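Local coordinates for protein bacillaene synthase decarboxylase PksI (Bacillus subtilis, PDB 4Q1K) that catalyses the decarboxylation of a 3-methylglutaconyl group tethered to PksL to a 3-methylcrotonyl group during synthesis of the antibiotic bacillaene, at residues Ala71-Gly76 against Pro115-Met120; Met131-Asp136 against Phe163-Lys168; Ile137-Arg142 against Lys197-Ala202. The protein carries 1 engineered substitution. All coordinates share one frame; numbering follows the deposited sequence.

Contact 1 (Ala71-Gly76 against Pro115-Met120); sequences AVILTG and PVIAAM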
ATOM      1  N   ALA B  71     -23.888  -9.193   7.922  1.00 18.61           N
ATOM      2  CA  ALA B  71     -23.005  -9.167   6.743  1.00 17.49           C
ATOM      3  C   ALA B  71     -23.868  -9.246   5.522  1.00 18.48           C
ATOM      4  O   ALA B  71     -24.868  -9.972   5.498  1.00 19.87           O
ATOM      5  CB  ALA B  71     -22.068 -10.416   6.732  1.00 18.37           C
ATOM      6  N   VAL B  72     -23.398  -8.589   4.474  1.00 18.11           N
ATOM      7  CA  VAL B  72     -24.040  -8.649   3.198  1.00 18.41           C
ATOM      8  C   VAL B  72     -23.087  -9.273   2.173  1.00 18.27           C
ATOM      9  O   VAL B  72     -21.887  -8.932   2.171  1.00 19.59           O
ATOM     10  CB  VAL B  72     -24.329  -7.202   2.660  1.00 20.32           C
ATOM     11  CG1 VAL B  72     -24.900  -7.258   1.232  1.00 21.29           C
ATOM     12  CG2 VAL B  72     -25.176  -6.377   3.684  1.00 20.92           C
ATOM     13  N   ILE B  73     -23.592 -10.196   1.343  1.00 18.10           N
ATOM     14  CA  ILE B  73     -22.794 -10.724   0.219  1.00 18.80           C
ATOM     15  C   ILE B  73     -23.420 -10.170  -1.077  1.00 19.07           C
ATOM     16  O   ILE B  73     -24.562 -10.454  -1.349  1.00 23.01           O
ATOM     17  CB  ILE B  73     -22.844 -12.262   0.171  1.00 18.87           C
ATOM     18  CG1 ILE B  73     -22.303 -12.893   1.493  1.00 20.37           C
ATOM     19  CG2 ILE B  73     -22.090 -12.795  -1.068  1.00 19.02           C
ATOM     20  CD1 ILE B  73     -22.607 -14.404   1.606  1.00 21.23           C
ATOM     21  N   LEU B  74     -22.625  -9.415  -1.814  1.00 18.50           N
ATOM     22  CA  LEU B  74     -23.004  -8.812  -3.114  1.00 19.25           C
ATOM     23  C   LEU B  74     -22.330  -9.682  -4.195  1.00 21.91           C
ATOM     24  O   LEU B  74     -21.101  -9.883  -4.170  1.00 18.31           O
ATOM     25  CB  LEU B  74     -22.540  -7.348  -3.255  1.00 19.98           C
ATOM     26  CG  LEU B  74     -22.723  -6.675  -4.610  1.00 20.45           C
ATOM     27  CD1 LEU B  74     -24.270  -6.613  -4.862  1.00 19.54           C
ATOM     28  CD2 LEU B  74     -22.167  -5.263  -4.505  1.00 20.08           C
ATOM     29  N   THR B  75     -23.132 -10.259  -5.101  1.00 18.92           N
ATOM     30  CA  THR B  75     -22.503 -11.186  -6.086  1.00 21.99           C
ATOM     31  C   THR B  75     -23.277 -11.159  -7.366  1.00 21.53           C
ATOM     32  O   THR B  75     -24.401 -10.563  -7.400  1.00 20.84           O
ATOM     33  CB  THR B  75     -22.467 -12.645  -5.521  1.00 22.17           C
ATOM     34  OG1 THR B  75     -21.548 -13.461  -6.302  1.00 23.28           O
ATOM     35  CG2 THR B  75     -23.911 -13.339  -5.471  1.00 20.64           C
ATOM     36  N   GLY B  76     -22.767 -11.837  -8.399  1.00 20.47           N
ATOM     37  CA  GLY B  76     -23.403 -11.812  -9.739  1.00 20.91           C
ATOM     38  C   GLY B  76     -24.038 -13.160 -10.068  1.00 22.30           C
ATOM     39  O   GLY B  76     -24.436 -13.909  -9.164  1.00 24.53           O
ATOM     40  N   PRO B 115     -20.821  -4.751   7.275  1.00 18.30           N
ATOM     41  CA  PRO B 115     -19.785  -5.164   6.329  1.00 19.90           C
ATOM     42  C   PRO B 115     -20.408  -5.798   5.088  1.00 18.84           C
ATOM     43  O   PRO B 115     -21.404  -6.566   5.178  1.00 21.58           O
ATOM     44  CB  PRO B 115     -19.046  -6.276   7.123  1.00 19.34           C
ATOM     45  CG  PRO B 115     -19.120  -5.820   8.533  1.00 19.40           C
ATOM     46  CD  PRO B 115     -20.534  -5.266   8.658  1.00 18.94           C
ATOM     47  N   VAL B 116     -19.869  -5.414   3.937  1.00 17.57           N
ATOM     48  CA  VAL B 116     -20.345  -6.001   2.672  1.00 17.00           C
ATOM     49  C   VAL B 116     -19.121  -6.783   2.065  1.00 18.63           C
ATOM     50  O   VAL B 116     -17.988  -6.256   2.050  1.00 17.26           O
ATOM     51  CB  VAL B 116     -20.702  -4.893   1.687  1.00 18.84           C
ATOM     52  CG1 VAL B 116     -21.120  -5.446   0.327  1.00 19.25           C
ATOM     53  CG2 VAL B 116     -21.828  -4.010   2.347  1.00 19.45           C
ATOM     54  N   ILE B 117     -19.394  -7.998   1.595  1.00 18.03           N
ATOM     55  CA  ILE B 117     -18.396  -8.809   0.863  1.00 17.02           C
ATOM     56  C   ILE B 117     -18.808  -8.768  -0.609  1.00 19.13           C
ATOM     57  O   ILE B 117     -19.892  -9.252  -0.967  1.00 18.41           O
ATOM     58  CB  ILE B 117     -18.448 -10.258   1.360  1.00 16.92           C
ATOM     59  CG1 ILE B 117     -18.128 -10.260   2.873  1.00 17.12           C
ATOM     60  CG2 ILE B 117     -17.535 -11.215   0.487  1.00 19.09           C
ATOM     61  CD1 ILE B 117     -18.670 -11.535   3.529  1.00 18.56           C
ATOM     62  N   ALA B 118     -17.948  -8.224  -1.444  1.00 18.18           N
ATOM     63  CA  ALA B 118     -18.169  -8.270  -2.916  1.00 17.44           C
ATOM     64  C   ALA B 118     -17.557  -9.595  -3.421  1.00 18.12           C
ATOM     65  O   ALA B 118     -16.294  -9.750  -3.504  1.00 19.60           O
ATOM     66  CB  ALA B 118     -17.403  -7.133  -3.592  1.00 17.52           C
ATOM     67  N   ALA B 119     -18.429 -10.573  -3.623  1.00 18.53           N
ATOM     68  CA  ALA B 119     -17.990 -11.912  -4.108  1.00 18.69           C
ATOM     69  C   ALA B 119     -18.025 -11.802  -5.668  1.00 16.89           C
ATOM     70  O   ALA B 119     -19.071 -12.098  -6.308  1.00 16.35           O
ATOM     71  CB  ALA B 119     -18.981 -12.969  -3.582  1.00 18.26           C
ATOM     72  N   MET B 120     -16.916 -11.407  -6.247  1.00 18.06           N
ATOM     73  CA  MET B 120     -16.852 -11.099  -7.709  1.00 18.31           C
ATOM     74  C   MET B 120     -16.454 -12.394  -8.375  1.00 21.15           C
ATOM     75  O   MET B 120     -15.249 -12.611  -8.759  1.00 19.30           O
ATOM     76  CB  MET B 120     -15.819  -9.979  -7.946  1.00 17.96           C
ATOM     77  CG  MET B 120     -16.157  -8.706  -7.165  1.00 20.75           C
ATOM     78  SD  MET B 120     -15.112  -7.360  -7.913  1.00 31.12           S
ATOM     79  CE  MET B 120     -15.393  -6.101  -6.799  1.00 32.13           C
TER

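Contact 2 (Met131-Asp136 against Phe163-Lys168); sequences MGLFAD and FIVPKK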
ATOM      1  N   MET B 131     -17.844  -0.450  -8.271  1.00 22.65           N
ATOM      2  CA  MET B 131     -18.880  -0.656  -7.243  1.00 23.79           C
ATOM      3  C   MET B 131     -18.467  -1.759  -6.266  1.00 23.24           C
ATOM      4  O   MET B 131     -18.680  -1.611  -5.018  1.00 26.28           O
ATOM      5  CB  MET B 131     -20.237  -1.007  -7.901  1.00 22.61           C
ATOM      6  CG  MET B 131     -21.249  -1.430  -6.809  1.00 24.67           C
ATOM      7  SD  MET B 131     -22.796  -1.948  -7.678  1.00 28.32           S
ATOM      8  CE  MET B 131     -22.213  -3.466  -8.435  1.00 21.76           C
ATOM      9  N   GLY B 132     -17.832  -2.844  -6.773  1.00 21.62           N
ATOM     10  CA  GLY B 132     -17.391  -3.941  -5.931  1.00 22.64           C
ATOM     11  C   GLY B 132     -16.245  -3.522  -5.026  1.00 18.80           C
ATOM     12  O   GLY B 132     -16.196  -3.940  -3.894  1.00 19.04           O
ATOM     13  N   LEU B 133     -15.381  -2.643  -5.509  1.00 18.66           N
ATOM     14  CA  LEU B 133     -14.188  -2.233  -4.720  1.00 17.52           C
ATOM     15  C   LEU B 133     -14.561  -1.412  -3.507  1.00 17.62           C
ATOM     16  O   LEU B 133     -13.742  -1.264  -2.557  1.00 18.10           O
ATOM     17  CB  LEU B 133     -13.195  -1.404  -5.585  1.00 17.10           C
ATOM     18  CG  LEU B 133     -12.610  -2.190  -6.735  1.00 21.12           C
ATOM     19  CD1 LEU B 133     -11.730  -1.190  -7.527  1.00 21.25           C
ATOM     20  CD2 LEU B 133     -11.726  -3.343  -6.193  1.00 17.46           C
ATOM     21  N   PHE B 134     -15.769  -0.793  -3.465  1.00 17.22           N
ATOM     22  CA  PHE B 134     -16.178  -0.104  -2.262  1.00 19.26           C
ATOM     23  C   PHE B 134     -16.677  -0.994  -1.164  1.00 19.21           C
ATOM     24  O   PHE B 134     -16.958  -0.530  -0.062  1.00 25.15           O
ATOM     25  CB  PHE B 134     -17.313   0.844  -2.600  1.00 20.27           C
ATOM     26  CG  PHE B 134     -16.825   2.190  -3.152  1.00 19.46           C
ATOM     27  CD1 PHE B 134     -16.352   3.184  -2.271  1.00 18.84           C
ATOM     28  CD2 PHE B 134     -16.823   2.449  -4.538  1.00 19.32           C
ATOM     29  CE1 PHE B 134     -15.866   4.415  -2.749  1.00 21.15           C
ATOM     30  CE2 PHE B 134     -16.428   3.688  -5.020  1.00 20.31           C
ATOM     31  CZ  PHE B 134     -15.914   4.667  -4.118  1.00 20.53           C
ATOM     32  N   ALA B 135     -16.789  -2.291  -1.427  1.00 18.66           N
ATOM     33  CA  ALA B 135     -17.154  -3.280  -0.336  1.00 17.77           C
ATOM     34  C   ALA B 135     -15.953  -3.458   0.606  1.00 18.74           C
ATOM     35  O   ALA B 135     -14.832  -3.062   0.318  1.00 20.48           O
ATOM     36  CB  ALA B 135     -17.495  -4.636  -0.964  1.00 16.72           C
ATOM     37  N   ASP B 136     -16.233  -3.894   1.861  1.00 19.47           N
ATOM     38  CA  ASP B 136     -15.210  -3.883   2.912  1.00 18.65           C
ATOM     39  C   ASP B 136     -14.287  -5.077   2.660  1.00 18.88           C
ATOM     40  O   ASP B 136     -13.128  -5.040   3.006  1.00 20.08           O
ATOM     41  CB  ASP B 136     -15.971  -4.155   4.228  1.00 19.43           C
ATOM     42  CG  ASP B 136     -17.002  -3.048   4.479  1.00 19.47           C
ATOM     43  OD1 ASP B 136     -16.548  -1.865   4.679  1.00 22.51           O
ATOM     44  OD2 ASP B 136     -18.202  -3.261   4.210  1.00 22.99           O
ATOM     45  N   PHE B 163     -10.516   7.422  -6.538  1.00 20.08           N
ATOM     46  CA  PHE B 163     -10.252   7.409  -5.082  1.00 20.01           C
ATOM     47  C   PHE B 163     -10.154   5.928  -4.632  1.00 17.46           C
ATOM     48  O   PHE B 163      -9.200   5.537  -3.941  1.00 20.83           O
ATOM     49  CB  PHE B 163     -11.449   8.086  -4.415  1.00 21.17           C
ATOM     50  CG  PHE B 163     -11.418   7.950  -2.916  1.00 22.20           C
ATOM     51  CD1 PHE B 163     -10.480   8.673  -2.201  1.00 22.25           C
ATOM     52  CD2 PHE B 163     -12.239   7.029  -2.259  1.00 24.84           C
ATOM     53  CE1 PHE B 163     -10.423   8.584  -0.804  1.00 25.26           C
ATOM     54  CE2 PHE B 163     -12.125   6.883  -0.863  1.00 30.08           C
ATOM     55  CZ  PHE B 163     -11.197   7.667  -0.140  1.00 24.02           C
ATOM     56  N   ILE B 164     -11.126   5.069  -5.047  1.00 17.83           N
ATOM     57  CA  ILE B 164     -11.216   3.709  -4.435  1.00 16.91           C
ATOM     58  C   ILE B 164     -10.185   2.746  -5.006  1.00 19.81           C
ATOM     59  O   ILE B 164      -9.733   1.811  -4.318  1.00 17.27           O
ATOM     60  CB  ILE B 164     -12.661   3.169  -4.501  1.00 17.28           C
ATOM     61  CG1 ILE B 164     -12.905   2.035  -3.433  1.00 18.25           C
ATOM     62  CG2 ILE B 164     -12.925   2.662  -5.902  1.00 18.40           C
ATOM     63  CD1 ILE B 164     -12.711   2.445  -1.964  1.00 18.28           C
ATOM     64  N   VAL B 165      -9.784   2.964  -6.255  1.00 20.06           N
ATOM     65  CA  VAL B 165      -8.748   2.075  -6.810  1.00 18.22           C
ATOM     66  C   VAL B 165      -7.358   2.212  -6.075  1.00 19.29           C
ATOM     67  O   VAL B 165      -6.842   1.213  -5.661  1.00 18.04           O
ATOM     68  CB  VAL B 165      -8.708   2.146  -8.387  1.00 17.85           C
ATOM     69  CG1 VAL B 165      -7.559   1.209  -8.911  1.00 18.99           C
ATOM     70  CG2 VAL B 165     -10.102   1.752  -9.017  1.00 18.06           C
ATOM     71  N   PRO B 166      -6.804   3.428  -5.925  1.00 18.18           N
ATOM     72  CA  PRO B 166      -5.598   3.588  -5.133  1.00 20.33           C
ATOM     73  C   PRO B 166      -5.870   3.130  -3.683  1.00 20.58           C
ATOM     74  O   PRO B 166      -4.998   2.573  -3.042  1.00 21.68           O
ATOM     75  CB  PRO B 166      -5.311   5.094  -5.174  1.00 21.05           C
ATOM     76  CG  PRO B 166      -6.165   5.682  -6.298  1.00 23.36           C
ATOM     77  CD  PRO B 166      -7.289   4.689  -6.554  1.00 20.48           C
ATOM     78  N   LYS B 167      -7.044   3.505  -3.127  1.00 20.64           N
ATOM     79  CA  LYS B 167      -7.266   3.120  -1.694  1.00 20.94           C
ATOM     80  C   LYS B 167      -7.153   1.549  -1.500  1.00 19.64           C
ATOM     81  O   LYS B 167      -6.658   1.082  -0.476  1.00 20.04           O
ATOM     82  CB  LYS B 167      -8.706   3.605  -1.378  1.00 19.01           C
ATOM     83  CG  LYS B 167      -9.136   3.314   0.063  1.00 24.26           C
ATOM     84  CD  LYS B 167      -8.123   3.793   1.058  1.00 24.76           C
ATOM     85  CE  LYS B 167      -7.995   5.297   1.100  1.00 25.45           C
ATOM     86  NZ  LYS B 167      -7.358   5.747   2.392  1.00 31.02           N
ATOM     87  N   LYS B 168      -7.709   0.772  -2.412  1.00 18.83           N
ATOM     88  CA  LYS B 168      -7.791  -0.677  -2.177  1.00 20.94           C
ATOM     89  C   LYS B 168      -6.616  -1.438  -2.805  1.00 21.02           C
ATOM     90  O   LYS B 168      -6.233  -2.484  -2.261  1.00 20.91           O
ATOM     91  CB  LYS B 168      -9.087  -1.197  -2.811  1.00 20.24           C
ATOM     92  CG  LYS B 168     -10.412  -0.717  -2.124  1.00 20.34           C
ATOM     93  CD  LYS B 168     -10.397  -1.078  -0.638  1.00 25.85           C
ATOM     94  CE  LYS B 168     -11.644  -0.561   0.048  1.00 31.10           C
ATOM     95  NZ  LYS B 168     -12.678  -1.651   0.011  1.00 30.26           N
TER
HETATM   96  O   HOH W   1     -14.163  -0.058   1.822  1.00 28.85           O
HETATM   97  O   HOH W   2     -11.343  -3.575   1.358  1.00 34.05           O

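Contact 3 (Ile137-Arg142 against Lys197-Ala202); sequences IVILSR and KVLPRA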
ATOM      1  N   ILE B 137     -14.836  -6.123   2.037  1.00 16.68           N
ATOM      2  CA  ILE B 137     -14.030  -7.334   1.700  1.00 17.11           C
ATOM      3  C   ILE B 137     -14.237  -7.664   0.252  1.00 18.10           C
ATOM      4  O   ILE B 137     -15.433  -7.729  -0.186  1.00 17.31           O
ATOM      5  CB  ILE B 137     -14.421  -8.534   2.554  1.00 19.63           C
ATOM      6  CG1 ILE B 137     -13.933  -8.230   3.980  1.00 21.64           C
ATOM      7  CG2 ILE B 137     -13.583  -9.767   2.096  1.00 22.46           C
ATOM      8  CD1 ILE B 137     -14.587  -9.097   5.048  1.00 29.86           C
ATOM      9  N   VAL B 138     -13.174  -7.756  -0.536  1.00 17.01           N
ATOM     10  CA  VAL B 138     -13.420  -8.042  -2.009  1.00 18.26           C
ATOM     11  C   VAL B 138     -12.844  -9.414  -2.339  1.00 19.86           C
ATOM     12  O   VAL B 138     -11.729  -9.657  -1.960  1.00 17.94           O
ATOM     13  CB  VAL B 138     -12.700  -6.975  -2.858  1.00 19.85           C
ATOM     14  CG1 VAL B 138     -12.773  -7.386  -4.381  1.00 20.76           C
ATOM     15  CG2 VAL B 138     -13.341  -5.557  -2.570  1.00 20.81           C
ATOM     16  N   ILE B 139     -13.520 -10.274  -3.084  1.00 17.25           N
ATOM     17  CA  ILE B 139     -12.886 -11.573  -3.461  1.00 18.05           C
ATOM     18  C   ILE B 139     -12.954 -11.652  -4.978  1.00 19.36           C
ATOM     19  O   ILE B 139     -14.009 -11.402  -5.522  1.00 18.00           O
ATOM     20  CB  ILE B 139     -13.778 -12.744  -2.925  1.00 19.51           C
ATOM     21  CG1 ILE B 139     -13.887 -12.663  -1.381  1.00 19.07           C
ATOM     22  CG2 ILE B 139     -13.127 -14.102  -3.308  1.00 17.10           C
ATOM     23  CD1 ILE B 139     -15.167 -13.410  -0.872  1.00 22.41           C
ATOM     24  N   LEU B 140     -11.881 -11.982  -5.669  1.00 16.30           N
ATOM     25  CA  LEU B 140     -11.921 -12.088  -7.098  1.00 18.58           C
ATOM     26  C   LEU B 140     -11.866 -13.557  -7.556  1.00 18.47           C
ATOM     27  O   LEU B 140     -11.422 -14.410  -6.793  1.00 20.01           O
ATOM     28  CB  LEU B 140     -10.692 -11.404  -7.731  1.00 19.32           C
ATOM     29  CG  LEU B 140     -10.409  -9.949  -7.303  1.00 20.80           C
ATOM     30  CD1 LEU B 140      -9.126  -9.493  -8.068  1.00 20.88           C
ATOM     31  CD2 LEU B 140     -11.612  -9.053  -7.585  1.00 19.97           C
ATOM     32  N   SER B 141     -12.286 -13.784  -8.811  1.00 20.00           N
ATOM     33  CA  SER B 141     -12.145 -15.078  -9.447  1.00 19.32           C
ATOM     34  C   SER B 141     -10.893 -15.083 -10.350  1.00 19.22           C
ATOM     35  O   SER B 141     -10.585 -14.150 -11.104  1.00 18.03           O
ATOM     36  CB  SER B 141     -13.371 -15.313 -10.343  1.00 21.35           C
ATOM     37  OG  SER B 141     -12.988 -16.051 -11.521  1.00 24.38           O
ATOM     38  N   ARG B 142     -10.128 -16.170 -10.261  1.00 20.42           N
ATOM     39  CA  ARG B 142      -8.911 -16.228 -10.985  1.00 19.62           C
ATOM     40  C   ARG B 142      -9.077 -16.072 -12.512  1.00 21.41           C
ATOM     41  O   ARG B 142      -8.195 -15.487 -13.204  1.00 21.64           O
ATOM     42  CB  ARG B 142      -8.330 -17.661 -10.672  1.00 24.95           C
ATOM     43  CG  ARG B 142      -6.853 -17.768 -11.005  1.00 41.25           C
ATOM     44  CD  ARG B 142      -6.206 -19.113 -10.537  1.00 40.63           C
ATOM     45  NE  ARG B 142      -6.227 -19.367  -9.077  1.00 43.61           N
ATOM     46  CZ  ARG B 142      -6.037 -20.593  -8.568  1.00 44.99           C
ATOM     47  NH1 ARG B 142      -5.836 -21.629  -9.379  1.00 41.44           N
ATOM     48  NH2 ARG B 142      -6.018 -20.799  -7.266  1.00 53.88           N
ATOM     49  N   LYS B 197      -8.382 -11.824  -1.641  1.00 20.25           N
ATOM     50  CA  LYS B 197      -8.431 -13.254  -1.902  1.00 20.45           C
ATOM     51  C   LYS B 197      -8.810 -13.491  -3.344  1.00 21.19           C
ATOM     52  O   LYS B 197      -9.772 -12.875  -3.792  1.00 20.18           O
ATOM     53  CB  LYS B 197      -9.531 -13.871  -1.061  1.00 19.89           C
ATOM     54  CG  LYS B 197      -9.408 -15.427  -1.091  1.00 23.67           C
ATOM     55  CD  LYS B 197      -8.281 -15.862  -0.158  1.00 26.95           C
ATOM     56  CE  LYS B 197      -8.211 -17.403  -0.232  1.00 34.73           C
ATOM     57  NZ  LYS B 197      -7.320 -17.946   0.832  1.00 42.13           N
ATOM     58  N   VAL B 198      -8.020 -14.310  -4.056  1.00 18.52           N
ATOM     59  CA  VAL B 198      -8.365 -14.673  -5.431  1.00 18.20           C
ATOM     60  C   VAL B 198      -8.577 -16.207  -5.474  1.00 20.13           C
ATOM     61  O   VAL B 198      -7.662 -16.954  -5.049  1.00 23.51           O
ATOM     62  CB  VAL B 198      -7.262 -14.257  -6.403  1.00 19.76           C
ATOM     63  CG1 VAL B 198      -7.696 -14.618  -7.825  1.00 23.09           C
ATOM     64  CG2 VAL B 198      -7.050 -12.695  -6.290  1.00 20.70           C
ATOM     65  N   LEU B 199      -9.691 -16.675  -6.059  1.00 18.16           N
ATOM     66  CA  LEU B 199     -10.026 -18.121  -6.036  1.00 17.43           C
ATOM     67  C   LEU B 199     -10.592 -18.520  -7.383  1.00 18.07           C
ATOM     68  O   LEU B 199     -11.088 -17.654  -8.121  1.00 19.32           O
ATOM     69  CB  LEU B 199     -11.193 -18.380  -5.007  1.00 18.15           C
ATOM     70  CG  LEU B 199     -10.756 -18.134  -3.549  1.00 19.88           C
ATOM     71  CD1 LEU B 199     -12.002 -18.245  -2.668  1.00 23.20           C
ATOM     72  CD2 LEU B 199      -9.865 -19.326  -3.218  1.00 20.78           C
ATOM     73  N   PRO B 200     -10.548 -19.840  -7.708  1.00 18.11           N
ATOM     74  CA  PRO B 200     -11.322 -20.362  -8.823  1.00 19.88           C
ATOM     75  C   PRO B 200     -12.777 -19.835  -8.718  1.00 19.94           C
ATOM     76  O   PRO B 200     -13.320 -19.808  -7.611  1.00 19.10           O
ATOM     77  CB  PRO B 200     -11.239 -21.881  -8.583  1.00 19.76           C
ATOM     78  CG  PRO B 200      -9.879 -22.016  -7.928  1.00 21.45           C
ATOM     79  CD  PRO B 200      -9.954 -20.917  -6.884  1.00 19.79           C
ATOM     80  N   ARG B 201     -13.344 -19.383  -9.820  1.00 22.27           N
ATOM     81  CA  ARG B 201     -14.742 -18.961  -9.821  1.00 21.90           C
ATOM     82  C   ARG B 201     -15.661 -19.887  -9.011  1.00 23.20           C
ATOM     83  O   ARG B 201     -16.514 -19.369  -8.274  1.00 22.37           O
ATOM     84  CB  ARG B 201     -15.274 -18.752 -11.225  1.00 23.22           C
ATOM     85  CG  ARG B 201     -16.793 -18.579 -11.352  1.00 23.45           C
ATOM     86  CD  ARG B 201     -17.230 -18.484 -12.829  1.00 23.79           C
ATOM     87  NE  ARG B 201     -16.570 -17.349 -13.465  1.00 22.30           N
ATOM     88  CZ  ARG B 201     -16.184 -17.303 -14.748  1.00 25.54           C
ATOM     89  NH1 ARG B 201     -16.396 -18.332 -15.555  1.00 25.57           N
ATOM     90  NH2 ARG B 201     -15.576 -16.227 -15.214  1.00 24.97           N
ATOM     91  N   ALA B 202     -15.538 -21.210  -9.173  1.00 20.48           N
ATOM     92  CA  ALA B 202     -16.503 -22.158  -8.496  1.00 23.35           C
ATOM     93  C   ALA B 202     -16.391 -22.102  -6.974  1.00 21.48           C
ATOM     94  O   ALA B 202     -17.195 -22.722  -6.298  1.00 22.30           O
ATOM     95  CB  ALA B 202     -16.228 -23.635  -8.957  1.00 24.00           C
TER
HETATM   96  O   HOH W   3     -10.382 -10.821   0.167  1.00 20.92           O

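Contact 1 (Ala71-Gly76 against Pro115-Met120)
Strands Ala71-Thr75 and Val116-Met120 lie side by side and parallel in the main sheet of the crotonase fold, their local axes 4.6 Å apart at closest approach and 22° from perfectly aligned. They are the two ends of a beta-alpha-beta crossover whose connection carries helices 87-94 and 108-111. Val72 and Leu74 turn both of their backbone polar groups to the other strand, and the bonds run in sequence: Val72 N to Pro115 O, Ile117 N to Val72 O, Leu74 N to Ile117 O and Ala119 N to Leu74 O. The second is the straightest, with 2.7 Å between Ile117 N and Val72 O and 173° at the hydrogen. Ile73 and Thr75 use their backbones on the opposite flank, toward Ile35, Val37 and Met39 of strand 34-39.

Two apolar faces result. On one, Val72 CB meets Val116 CG2 at 4.1 Å, while Leu74 CB lies 4.3 Å from Val116 CG1; further along this face Ala118 touches Ala135. On the other, Ile73 CG2 reaches diagonally to Ala119 CB at 4.0 Å, a branch directed there because it stands opposite the backbone N while CG1 takes the position beside it (chi1 -59°). Leu205, Val209 and Ala208 of helix 201-215 pack on this second face, against Ile73, Ile117 and Ala119.

At the far end the backbone pairing stops, and a side chain continues it. Gly76 N lies 4.3 Å from Ala119 O and instead bonds to the side chain of Gln121. Thr75 takes that carbonyl: its OG1 donates to Ala119 O over 2.8 Å, approaching in the carbonyl plane.

Contact 2 (Met131-Asp136 against Phe163-Lys168)
Lys168 reaches from helix 161-169 to Leu133 and Ala135, where the chain passes from helix 127-133 toward strand 137-141, a buried joint between helical elements of the crotonase fold. From CB the side chain turns at chi2 (-56°) and runs along the carbonyl of Leu133. CG lies 3.4 Å from Leu133 O, CD follows slightly farther off, and CE closes again to 3.4 Å from Leu133 O. At the tip NZ donates to Leu133 O over 2.8 Å, tilted 22° from the carbonyl plane. Ala135 O is also near, 2.6 Å from NZ. Two waters accept from NZ as well; one of them, 2.7 Å from Lys168 NZ, passes a bond on to Asp136 O. The buried ammonium thus has a backbone carbonyl and two waters as acceptors, which probably eases the cost of burying its charge.

Beside this polar knot the packing is apolar. Leu133 CD1 meets Val165 CG2 at 3.7 Å, and Val165 in turn packs on helix 171-180. Ile164 spreads over one face of the Phe134 ring, Ile164 CG2 above Phe134 CE2 and Ile164 CD1 above Phe134 CD1, with its CB 3.6 Å from Phe134 CZ. Between those branches, Ile164 CG1 sits 3.7 Å from the Phe134 ring centroid and only 8° off the ring normal, a CH-pi contact.

Contact 3 (Ile137-Arg142 against Lys197-Ala202)
Over one face of the Arg142 guanidinium lies the ring of Pro200, its CG 4.0 Å above the plane of that group and displaced toward the rim. The two side chains run alongside each other in the same direction, and Arg142 NH2 is 4.0 Å from Pro200 CD. A bend at chi3 (-62°) in the otherwise extended arginine turns the flat group over the proline. The guanidinium of Arg201 is held by partners beyond the two segments, with NE bonded to Gln121 O and NH2 to Ser144.

Strands 137-141 and 197-199 pair in parallel at the edge of the main crotonase sheet. Leu140 holds the centre: its N donates to Lys197 O, and its O accepts from Leu199 N at 2.9 Å. Val138 O and Lys197 N lie 4.0 Å apart and are joined by a water bonded to both, so the pairing opens at that end. At the other end Arg142 N donates to Leu199 O over 2.8 Å, though from 46° above the carbonyl plane. Ser141 CA adds a CH...O contact to the same Leu199 O at 3.1 Å.

Val198 CG1 packs 3.7 Å from Arg142 CA, while Ser141 OG passes 3.6 Å from Arg201 CB. The chemistry implies a join resting on three direct backbone bonds, with a water bridging one end and, at the other, the packing of Arg142 on Pro200 and the carboxylate of Glu143, which accepts from both Ser141 OG and Arg201 N and so ties the strand to the start of helix 201-215.

How the contacts relate
Contacts 1 and 3 belong to one sheet: strands 116-120 and 137-141 are neighbours, bonded through Ala118 N to Ile137 O and Ala118 O to Ile139 N. Contact 1 is fully buried and held by backbone bonds and one threonine hydroxyl between largely apolar faces, whereas contact 3, at the outermost strand, is partly exposed and brings in water and arginines. Contact 2 is buried too, yet polar at one end, with a lysine and waters instead of strand pairing. It feeds directly into contact 3, since residues 131-136 precede strand 137-141, and it meets contact 1 where Asp136 OD2 takes Val116 N. Helix 201-215 packs on side chains of both sheet contacts.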